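Long-range contacts in peptidase S15/CocE/NonD (Thaumarchaeota archaeon SCGC AB-539-E09, PDB 4PF1), which is a serine aminopeptidase of the alpha/beta-hydrolase fold that probably releases residues from the N-terminal end of peptides: residues 406-411 against 608-613; 489-494 against 619-624; 531-536 against 555-560. All coordinates share one frame; numbering follows the deposited sequence.

Three contacts within the C-terminal non-catalytic part of the chain illustrate how a beta sandwich is held together within and between its sheets. Interaction 2 pairs neighbouring strands through backbone hydrogen bonds; interaction 1, its centre about 11 Å away, draws on the same long strand 606-625, and the two meet through Leu406 N to Ile620 O, 2.8 Å, a probable hydrogen bond. Interaction 3, also centred about 11 Å from interaction 2, leaves the sheet plane: strand 553-558 borders strand 489-496, with a probable hydrogen bond of 2.8 Å from Ala490 N to Ile557 O, while its partner belongs to another sheet. On that sheet Asp531 hydrogen-bonds His198, which lies in the range of the S15 peptidase family.

Interaction 1: 406-411 against 608-613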
loop_
_atom_site.group_PDB
_atom_site.type_symbol
_atom_site.label_atom_id
_atom_site.label_comp_id
_atom_site.label_asym_id
_atom_site.label_seq_id
_atom_site.Cartn_x
_atom_site.Cartn_y
_atom_site.Cartn_z
ATOM N N LEU A 406 14.444 19.403 34.738
ATOM C CA LEU A 406 14.086 20.040 33.476
ATOM C C LEU A 406 12.852 20.919 33.721
ATOM O O LEU A 406 11.721 20.429 33.683
ATOM C CB LEU A 406 13.818 18.953 32.412
ATOM C CG LEU A 406 13.940 19.349 30.939
ATOM C CD1 LEU A 406 15.242 20.130 30.656
ATOM C CD2 LEU A 406 13.879 18.119 30.054
ATOM N N TYR A 407 13.084 22.207 34.039
ATOM C CA TYR A 407 12.041 23.171 34.421
ATOM C C TYR A 407 11.206 23.689 33.257
ATOM O O TYR A 407 11.753 24.031 32.209
ATOM C CB TYR A 407 12.668 24.379 35.143
ATOM C CG TYR A 407 13.364 24.029 36.437
ATOM C CD1 TYR A 407 12.645 23.876 37.618
ATOM C CD2 TYR A 407 14.747 23.884 36.491
ATOM C CE1 TYR A 407 13.281 23.559 38.815
ATOM C CE2 TYR A 407 15.393 23.563 37.682
ATOM C CZ TYR A 407 14.656 23.409 38.846
ATOM O OH TYR A 407 15.284 23.099 40.029
ATOM N N VAL A 408 9.877 23.831 33.477
ATOM C CA VAL A 408 8.975 24.472 32.509
ATOM C C VAL A 408 9.170 25.994 32.675
ATOM O O VAL A 408 9.330 26.463 33.802
ATOM C CB VAL A 408 7.479 24.031 32.628
ATOM C CG1 VAL A 408 7.324 22.523 32.418
ATOM C CG2 VAL A 408 6.849 24.468 33.951
ATOM N N GLN A 409 9.271 26.737 31.566
ATOM C CA GLN A 409 9.567 28.176 31.619
ATOM C C GLN A 409 8.578 29.011 30.791
ATOM O O GLN A 409 7.731 28.454 30.087
ATOM C CB GLN A 409 11.010 28.436 31.124
ATOM C CG GLN A 409 12.102 27.725 31.938
ATOM C CD GLN A 409 13.442 27.650 31.231
ATOM O OE1 GLN A 409 13.559 27.839 30.012
ATOM N NE2 GLN A 409 14.482 27.330 31.982
ATOM N N GLU A 410 8.717 30.355 30.857
ATOM C CA GLU A 410 7.904 31.312 30.102
ATOM C C GLU A 410 8.172 31.194 28.589
ATOM O O GLU A 410 9.205 30.651 28.189
ATOM C CB GLU A 410 8.163 32.759 30.588
ATOM C CG GLU A 410 9.559 33.295 30.272
ATOM C CD GLU A 410 9.783 34.782 30.496
ATOM O OE1 GLU A 410 8.791 35.547 30.536
ATOM O OE2 GLU A 410 10.964 35.187 30.593
ATOM N N ASP A 411 7.234 31.710 27.756
ATOM C CA ASP A 411 7.291 31.712 26.285
ATOM C C ASP A 411 7.464 30.279 25.707
ATOM O O ASP A 411 8.159 30.096 24.701
ATOM C CB ASP A 411 8.409 32.654 25.763
ATOM C CG ASP A 411 8.327 34.080 26.280
ATOM O OD1 ASP A 411 7.285 34.741 26.051
ATOM O OD2 ASP A 411 9.322 34.553 26.878
ATOM N N GLN A 608 -7.232 25.535 34.470
ATOM C CA GLN A 608 -6.036 24.827 34.929
ATOM C C GLN A 608 -4.810 25.703 34.821
ATOM O O GLN A 608 -4.638 26.403 33.824
ATOM C CB GLN A 608 -5.816 23.519 34.132
ATOM C CG GLN A 608 -7.096 22.772 33.705
ATOM C CD GLN A 608 -7.798 22.091 34.854
ATOM O OE1 GLN A 608 -8.340 22.734 35.752
ATOM N NE2 GLN A 608 -7.870 20.775 34.806
ATOM N N ARG A 609 -3.936 25.645 35.840
ATOM C CA ARG A 609 -2.717 26.447 35.877
ATOM C C ARG A 609 -1.523 25.618 36.297
ATOM O O ARG A 609 -1.524 25.064 37.394
ATOM C CB ARG A 609 -2.876 27.635 36.844
ATOM C CG ARG A 609 -3.765 28.754 36.343
ATOM C CD ARG A 609 -3.985 29.773 37.440
ATOM N NE ARG A 609 -4.867 30.857 37.013
ATOM C CZ ARG A 609 -5.245 31.862 37.795
ATOM N NH1 ARG A 609 -4.818 31.933 39.051
ATOM N NH2 ARG A 609 -6.049 32.806 37.329
ATOM N N VAL A 610 -0.493 25.550 35.440
ATOM C CA VAL A 610 0.758 24.873 35.765
ATOM C C VAL A 610 1.752 25.961 36.203
ATOM O O VAL A 610 2.188 26.778 35.385
ATOM C CB VAL A 610 1.283 23.983 34.608
ATOM C CG1 VAL A 610 2.720 23.537 34.858
ATOM C CG2 VAL A 610 0.374 22.771 34.403
ATOM N N TRP A 611 2.039 26.008 37.515
ATOM C CA TRP A 611 2.881 27.035 38.125
ATOM C C TRP A 611 4.375 26.757 37.951
ATOM O O TRP A 611 4.802 25.605 37.961
ATOM C CB TRP A 611 2.521 27.199 39.606
ATOM C CG TRP A 611 1.206 27.898 39.818
ATOM C CD1 TRP A 611 -0.040 27.416 39.533
ATOM C CD2 TRP A 611 1.014 29.219 40.346
ATOM N NE1 TRP A 611 -0.994 28.357 39.842
ATOM C CE2 TRP A 611 -0.375 29.476 40.339
ATOM C CE3 TRP A 611 1.884 30.210 40.832
ATOM C CZ2 TRP A 611 -0.918 30.668 40.834
ATOM C CZ3 TRP A 611 1.347 31.399 41.304
ATOM C CH2 TRP A 611 -0.037 31.624 41.291
ATOM N N ARG A 612 5.165 27.830 37.787
ATOM C CA ARG A 612 6.612 27.761 37.558
ATOM C C ARG A 612 7.313 28.935 38.255
ATOM O O ARG A 612 7.695 29.918 37.613
ATOM C CB ARG A 612 6.925 27.741 36.044
ATOM C CG ARG A 612 5.959 28.576 35.200
ATOM C CD ARG A 612 6.419 28.690 33.771
ATOM N NE ARG A 612 5.451 29.420 32.954
ATOM C CZ ARG A 612 5.468 30.734 32.764
ATOM N NH1 ARG A 612 6.409 31.482 33.331
ATOM N NH2 ARG A 612 4.551 31.312 32.001
ATOM N N THR A 613 7.421 28.846 39.590
ATOM C CA THR A 613 8.034 29.878 40.437
ATOM C C THR A 613 9.076 29.237 41.357
ATOM O O THR A 613 9.160 28.014 41.408
ATOM C CB THR A 613 6.950 30.614 41.266
ATOM O OG1 THR A 613 6.346 29.693 42.175
ATOM C CG2 THR A 613 5.879 31.264 40.404
#
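Val408 and Arg612 are the residues whose CA atoms come nearest, 6.5 Å apart, and no hydrogen bond joins 406-411 to 608-613. Segment 406-411 lies on strand 401-408, and 608-613 leaves strand geometry at Arg612, so the contact is made by side chains laid against a neighbouring backbone. The Arg612 chain does most of this. Its CB sits 3.5 Å from Val408 O, and Val408 CG2 meets the same CB at 3.9 Å, the two side chains crossing at about a right angle. With chi1 at 34°, CG lies between the backbone N and the carbonyl carbon, well short of a fully staggered position. The chain then runs extended to NE, passing Gln409 C with CD at 3.7 Å. The guanidinium ends face-down on Glu410: CA lies 3.5 Å above its plane, displaced toward the rim, and NH1 is 3.5 Å from Glu410 CB. The Glu410 carboxylate leads away, and the salt bridge of Arg612 goes instead from NE to Asp426. Deeper in, Val408 CG2 touches Val610 CG1 at 4.3 Å. Thr618 links both sides, through backbone bonding with Val408 and its hydroxyl with Trp611 O. Strand 606-625 is broken here, and its later part pairs with strand 401-408, consistent with the antiparallel beta sandwich of the galactose-binding-like C-terminal domain of S15 peptidases.

Interaction 2: 489-494 against 619-624; sequences VARLFA and AIEIHI
Arg491 and Glu621 grip each other across an antiparallel strand pair, and the ladder beneath them sets the geometry. Val489 with Glu621 and Arg491 with Ala619 are hydrogen-bonded pairs, while Ala490 with Ile620, between them, is non-hydrogen-bonded. Four backbone bonds result. The shortest runs from Glu621 N to Val489 O at 2.7 Å. The longest runs from Ala619 N to Arg491 O at 3.1 Å. Val489, Arg491, Ala619 and Glu621 share one face of the sheet.

On that face the Arg491 side chain starts with CB 3.6 Å from Glu621 OE2. CG stands slightly farther from this oxygen, and CD comes back to within 3.4 Å of Glu621 OE2. The chain, extended until then, bends at chi3 (74°), which places NE. At the tip NH1 donates to Glu621 OE2 at 2.8 Å, a salt bridge that uses the anti lone pair of the oxygen. OE2 lies almost in the guanidinium plane, although carboxylate and guanidinium planes are turned 38° apart. NH2 passes 4.0 Å from Ala619 CB and makes a weak hydrogen bond to Pro617 O. A second acid, Asp405, also bridges NH1, so two carboxylates probably offset the guanidinium charge and stabilise it. Glu621 OE1 rests near Val489 CB and takes its hydrogen bond from Tyr403.

On the other face, Ile620 CD1 packs against Ala490 CB at 3.8 Å. That face turns toward strand 502-510, whose Val505 and Ile507 receive Ile620. Within the sheet, strand 553-558 flanks 489-494, and strand 401-408 flanks 619-624, so this pair occupies the interior of the sheet.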
loop_
_atom_site.group_PDB
_atom_site.type_symbol
_atom_site.label_atom_id
_atom_site.label_comp_id
_atom_site.label_asym_id
_atom_site.label_seq_id
_atom_site.Cartn_x
_atom_site.Cartn_y
_atom_site.Cartn_z
ATOM N N VAL A 489 10.524 11.587 36.581
ATOM C CA VAL A 489 9.473 11.875 37.557
ATOM C C VAL A 489 9.006 13.317 37.367
ATOM O O VAL A 489 9.820 14.244 37.387
ATOM C CB VAL A 489 9.911 11.586 39.024
ATOM C CG1 VAL A 489 8.836 12.024 40.021
ATOM C CG2 VAL A 489 10.247 10.106 39.220
ATOM N N ALA A 490 7.700 13.498 37.136
ATOM C CA ALA A 490 7.129 14.821 36.963
ATOM C C ALA A 490 6.777 15.418 38.315
ATOM O O ALA A 490 5.967 14.848 39.059
ATOM C CB ALA A 490 5.894 14.755 36.074
ATOM N N ARG A 491 7.440 16.530 38.667
ATOM C CA ARG A 491 7.143 17.265 39.887
ATOM C C ARG A 491 6.260 18.415 39.466
ATOM O O ARG A 491 6.756 19.443 39.005
ATOM C CB ARG A 491 8.429 17.726 40.593
ATOM C CG ARG A 491 8.189 18.238 42.010
ATOM C CD ARG A 491 9.479 18.623 42.702
ATOM N NE ARG A 491 10.025 19.882 42.191
ATOM C CZ ARG A 491 11.150 19.980 41.488
ATOM N NH1 ARG A 491 11.870 18.897 41.218
ATOM N NH2 ARG A 491 11.566 21.162 41.052
ATOM N N LEU A 492 4.947 18.176 39.467
ATOM C CA LEU A 492 3.976 19.127 38.957
ATOM C C LEU A 492 3.305 19.925 40.064
ATOM O O LEU A 492 2.699 19.352 40.967
ATOM C CB LEU A 492 2.918 18.381 38.117
ATOM C CG LEU A 492 1.788 19.232 37.526
ATOM C CD1 LEU A 492 2.249 19.963 36.265
ATOM C CD2 LEU A 492 0.568 18.380 37.233
ATOM N N PHE A 493 3.402 21.258 39.971
ATOM C CA PHE A 493 2.719 22.185 40.863
ATOM C C PHE A 493 1.584 22.791 40.066
ATOM O O PHE A 493 1.826 23.561 39.131
ATOM C CB PHE A 493 3.683 23.258 41.402
ATOM C CG PHE A 493 4.715 22.745 42.377
ATOM C CD1 PHE A 493 4.447 22.700 43.740
ATOM C CD2 PHE A 493 5.965 22.327 41.937
ATOM C CE1 PHE A 493 5.413 22.249 44.645
ATOM C CE2 PHE A 493 6.917 21.844 42.838
ATOM C CZ PHE A 493 6.639 21.819 44.187
ATOM N N ALA A 494 0.352 22.354 40.342
ATOM C CA ALA A 494 -0.790 22.791 39.555
ATOM C C ALA A 494 -2.011 23.140 40.402
ATOM O O ALA A 494 -2.229 22.559 41.467
ATOM C CB ALA A 494 -1.157 21.719 38.542
ATOM N N ALA A 619 8.820 20.765 37.167
ATOM C CA ALA A 619 9.946 20.243 36.396
ATOM C C ALA A 619 9.855 18.749 36.206
ATOM O O ALA A 619 9.168 18.063 36.966
ATOM C CB ALA A 619 11.256 20.575 37.105
ATOM N N ILE A 620 10.595 18.235 35.217
ATOM C CA ILE A 620 10.754 16.803 34.999
ATOM C C ILE A 620 12.086 16.414 35.618
ATOM O O ILE A 620 13.117 17.006 35.284
ATOM C CB ILE A 620 10.672 16.406 33.494
ATOM C CG1 ILE A 620 9.364 16.906 32.818
ATOM C CG2 ILE A 620 10.886 14.889 33.298
ATOM C CD1 ILE A 620 8.043 16.432 33.434
ATOM N N GLU A 621 12.060 15.473 36.561
ATOM C CA GLU A 621 13.271 14.984 37.211
ATOM C C GLU A 621 13.808 13.834 36.379
ATOM O O GLU A 621 13.214 12.754 36.369
ATOM C CB GLU A 621 12.984 14.557 38.661
ATOM C CG GLU A 621 12.424 15.671 39.535
ATOM C CD GLU A 621 11.969 15.257 40.924
ATOM O OE1 GLU A 621 12.057 14.052 41.255
ATOM O OE2 GLU A 621 11.531 16.147 41.688
ATOM N N ILE A 622 14.861 14.100 35.588
ATOM C CA ILE A 622 15.452 13.109 34.682
ATOM C C ILE A 622 16.897 12.791 35.065
ATOM O O ILE A 622 17.608 13.640 35.611
ATOM C CB ILE A 622 15.357 13.539 33.194
ATOM C CG1 ILE A 622 15.401 15.070 33.022
ATOM C CG2 ILE A 622 14.129 12.943 32.528
ATOM C CD1 ILE A 622 16.711 15.592 32.610
ATOM N N HIS A 623 17.331 11.566 34.748
ATOM C CA HIS A 623 18.669 11.084 35.045
ATOM C C HIS A 623 19.516 11.063 33.757
ATOM O O HIS A 623 19.357 10.168 32.921
ATOM C CB HIS A 623 18.576 9.695 35.702
ATOM C CG HIS A 623 19.889 9.106 36.095
ATOM N ND1 HIS A 623 20.578 9.558 37.205
ATOM C CD2 HIS A 623 20.576 8.081 35.538
ATOM C CE1 HIS A 623 21.669 8.815 37.275
ATOM N NE2 HIS A 623 21.707 7.908 36.295
ATOM N N ILE A 624 20.372 12.092 33.580
ATOM C CA ILE A 624 21.247 12.229 32.408
ATOM C C ILE A 624 22.556 11.482 32.662
ATOM O O ILE A 624 23.157 11.630 33.726
ATOM C CB ILE A 624 21.485 13.731 32.027
ATOM C CG1 ILE A 624 20.165 14.412 31.606
ATOM C CG2 ILE A 624 22.559 13.880 30.926
ATOM C CD1 ILE A 624 20.258 15.940 31.334
#

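Interaction 3: 531-536 against 555-560; sequences DIFRGR and YRIPLP
Phe533 and Ile557 meet where two beta layers face each other. Phe533 CB lies 3.8 Å from Ile557 CG1, the side chains crossing at a slant, and the segment axes run 145° apart with no direct hydrogen bond between them. CG of Phe533 is anti to its backbone N (chi1 -168°), and the ring reaches the facing strand, with CE2 3.6 Å from Arg556 O. Across the ring from CE2, CD1 approaches Tyr555 CD2 at 4.3 Å. Tyr555 in turn presents its ring edge to the main chain, CE2 standing 4.0 Å from Gly535 CA.

At the far end Leu559 pushes CD2 to 3.4 Å from Asp531 N, and Pro560 CD rests 3.9 Å from Asp531 OD2. A water closes this end: it donates to Asp531 OD2 at 2.6 Å and to Pro558 O at 2.7 Å, a water-mediated link between side chain and main chain where the segments make no direct hydrogen bond. The other carboxylate oxygen, OD1, accepts the Ile532 N-H on its anti lone pair and also hydrogen-bonds His198, so both oxygens are held and the carboxylate is unlikely to rotate freely.

A second shell of residues surrounds these groups. Trp503 meets the Tyr555 ring with planes about 55° apart, and Val505 lies against Ile557. Ser529 bonds Pro560 O, and Gln487 bonds Leu559 O. Strand 525-534 is an outer strand of a four-stranded antiparallel sheet, next to 502-510, whereas 553-558 lies beside 489-496 in the six-stranded one. The contact thus forms part of the interface between the two sheets, with strand 201-202 touching Ile532 and Arg534, whose side chains start away from 555-560.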
loop_
_atom_site.group_PDB
_atom_site.type_symbol
_atom_site.label_atom_id
_atom_site.label_comp_id
_atom_site.label_asym_id
_atom_site.label_seq_id
_atom_site.Cartn_x
_atom_site.Cartn_y
_atom_site.Cartn_z
ATOM N N ASP A 531 2.388 9.513 30.979
ATOM C CA ASP A 531 1.431 8.879 31.878
ATOM C C ASP A 531 0.417 9.883 32.418
ATOM O O ASP A 531 0.505 11.080 32.132
ATOM C CB ASP A 531 2.118 8.108 33.022
ATOM C CG ASP A 531 1.507 6.725 33.224
ATOM O OD1 ASP A 531 0.267 6.595 33.082
ATOM O OD2 ASP A 531 2.270 5.773 33.478
ATOM N N ILE A 532 -0.576 9.375 33.155
ATOM C CA ILE A 532 -1.690 10.153 33.698
ATOM C C ILE A 532 -1.825 9.911 35.206
ATOM O O ILE A 532 -1.561 8.806 35.689
ATOM C CB ILE A 532 -3.006 9.789 32.925
ATOM C CG1 ILE A 532 -4.240 10.592 33.435
ATOM C CG2 ILE A 532 -3.265 8.269 32.918
ATOM C CD1 ILE A 532 -5.499 10.504 32.540
ATOM N N PHE A 533 -2.246 10.947 35.941
ATOM C CA PHE A 533 -2.479 10.856 37.373
ATOM C C PHE A 533 -3.887 11.356 37.692
ATOM O O PHE A 533 -4.239 12.473 37.309
ATOM C CB PHE A 533 -1.419 11.671 38.150
ATOM C CG PHE A 533 -1.382 11.412 39.642
ATOM C CD1 PHE A 533 -2.376 11.912 40.478
ATOM C CD2 PHE A 533 -0.328 10.711 40.215
ATOM C CE1 PHE A 533 -2.348 11.662 41.852
ATOM C CE2 PHE A 533 -0.287 10.485 41.592
ATOM C CZ PHE A 533 -1.300 10.956 42.403
ATOM N N ARG A 534 -4.688 10.543 38.404
ATOM C CA ARG A 534 -6.027 10.960 38.827
ATOM C C ARG A 534 -5.890 11.726 40.143
ATOM O O ARG A 534 -5.549 11.139 41.174
ATOM C CB ARG A 534 -6.985 9.762 38.942
ATOM C CG ARG A 534 -8.445 10.175 39.133
ATOM C CD ARG A 534 -9.391 9.283 38.362
ATOM N NE ARG A 534 -9.522 9.696 36.964
ATOM C CZ ARG A 534 -10.262 9.055 36.065
ATOM N NH1 ARG A 534 -10.928 7.957 36.403
ATOM N NH2 ARG A 534 -10.332 9.497 34.816
ATOM N N GLY A 535 -6.088 13.046 40.056
ATOM C CA GLY A 535 -5.900 14.020 41.132
ATOM C C GLY A 535 -6.529 13.738 42.479
ATOM O O GLY A 535 -6.009 14.197 43.499
ATOM N N ARG A 536 -7.650 12.993 42.506
ATOM C CA ARG A 536 -8.340 12.641 43.756
ATOM C C ARG A 536 -7.450 11.746 44.672
ATOM O O ARG A 536 -7.723 11.642 45.869
ATOM C CB ARG A 536 -9.692 11.954 43.465
ATOM C CG ARG A 536 -9.556 10.564 42.842
ATOM C CD ARG A 536 -10.779 10.128 42.060
ATOM N NE ARG A 536 -11.824 9.567 42.916
ATOM C CZ ARG A 536 -12.959 10.192 43.214
ATOM N NH1 ARG A 536 -13.859 9.609 43.992
ATOM N NH2 ARG A 536 -13.204 11.404 42.731
ATOM N N TYR A 555 2.095 17.475 42.855
ATOM C CA TYR A 555 1.851 16.120 42.360
ATOM C C TYR A 555 3.169 15.442 42.020
ATOM O O TYR A 555 4.057 16.075 41.446
ATOM C CB TYR A 555 0.958 16.147 41.099
ATOM C CG TYR A 555 -0.407 16.754 41.317
ATOM C CD1 TYR A 555 -0.603 18.131 41.232
ATOM C CD2 TYR A 555 -1.515 15.951 41.573
ATOM C CE1 TYR A 555 -1.859 18.696 41.438
ATOM C CE2 TYR A 555 -2.780 16.504 41.757
ATOM C CZ TYR A 555 -2.944 17.879 41.705
ATOM O OH TYR A 555 -4.184 18.429 41.887
ATOM N N ARG A 556 3.298 14.163 42.371
ATOM C CA ARG A 556 4.465 13.364 42.018
ATOM C C ARG A 556 4.005 12.334 41.006
ATOM O O ARG A 556 3.195 11.467 41.343
ATOM C CB ARG A 556 5.100 12.708 43.258
ATOM C CG ARG A 556 6.584 12.397 43.076
ATOM C CD ARG A 556 7.127 11.521 44.191
ATOM N NE ARG A 556 7.261 10.127 43.767
ATOM C CZ ARG A 556 8.412 9.558 43.419
ATOM N NH1 ARG A 556 9.544 10.251 43.463
ATOM N NH2 ARG A 556 8.443 8.289 43.037
ATOM N N ILE A 557 4.410 12.498 39.736
ATOM C CA ILE A 557 3.964 11.607 38.668
ATOM C C ILE A 557 5.168 10.870 38.049
ATOM O O ILE A 557 5.825 11.402 37.145
ATOM C CB ILE A 557 3.107 12.351 37.586
ATOM C CG1 ILE A 557 2.019 13.244 38.228
ATOM C CG2 ILE A 557 2.479 11.355 36.598
ATOM C CD1 ILE A 557 1.524 14.400 37.332
ATOM N N PRO A 558 5.474 9.637 38.528
ATOM C CA PRO A 558 6.551 8.857 37.895
ATOM C C PRO A 558 6.121 8.463 36.487
ATOM O O PRO A 558 4.954 8.130 36.275
ATOM C CB PRO A 558 6.715 7.634 38.816
ATOM C CG PRO A 558 5.849 7.913 40.033
ATOM C CD PRO A 558 4.787 8.854 39.573
ATOM N N LEU A 559 7.030 8.583 35.514
ATOM C CA LEU A 559 6.696 8.324 34.118
ATOM C C LEU A 559 7.379 7.050 33.592
ATOM O O LEU A 559 8.376 6.619 34.171
ATOM C CB LEU A 559 7.077 9.547 33.257
ATOM C CG LEU A 559 6.297 10.842 33.561
ATOM C CD1 LEU A 559 7.037 12.058 33.051
ATOM C CD2 LEU A 559 4.882 10.793 32.987
ATOM N N PRO A 560 6.861 6.430 32.493
ATOM C CA PRO A 560 7.493 5.196 31.974
ATOM C C PRO A 560 8.996 5.339 31.730
ATOM O O PRO A 560 9.479 6.431 31.448
ATOM C CB PRO A 560 6.746 4.946 30.665
ATOM C CG PRO A 560 5.412 5.555 30.874
ATOM C CD PRO A 560 5.650 6.778 31.714
HETATM O O HOH W 1 4.411 5.883 34.924
#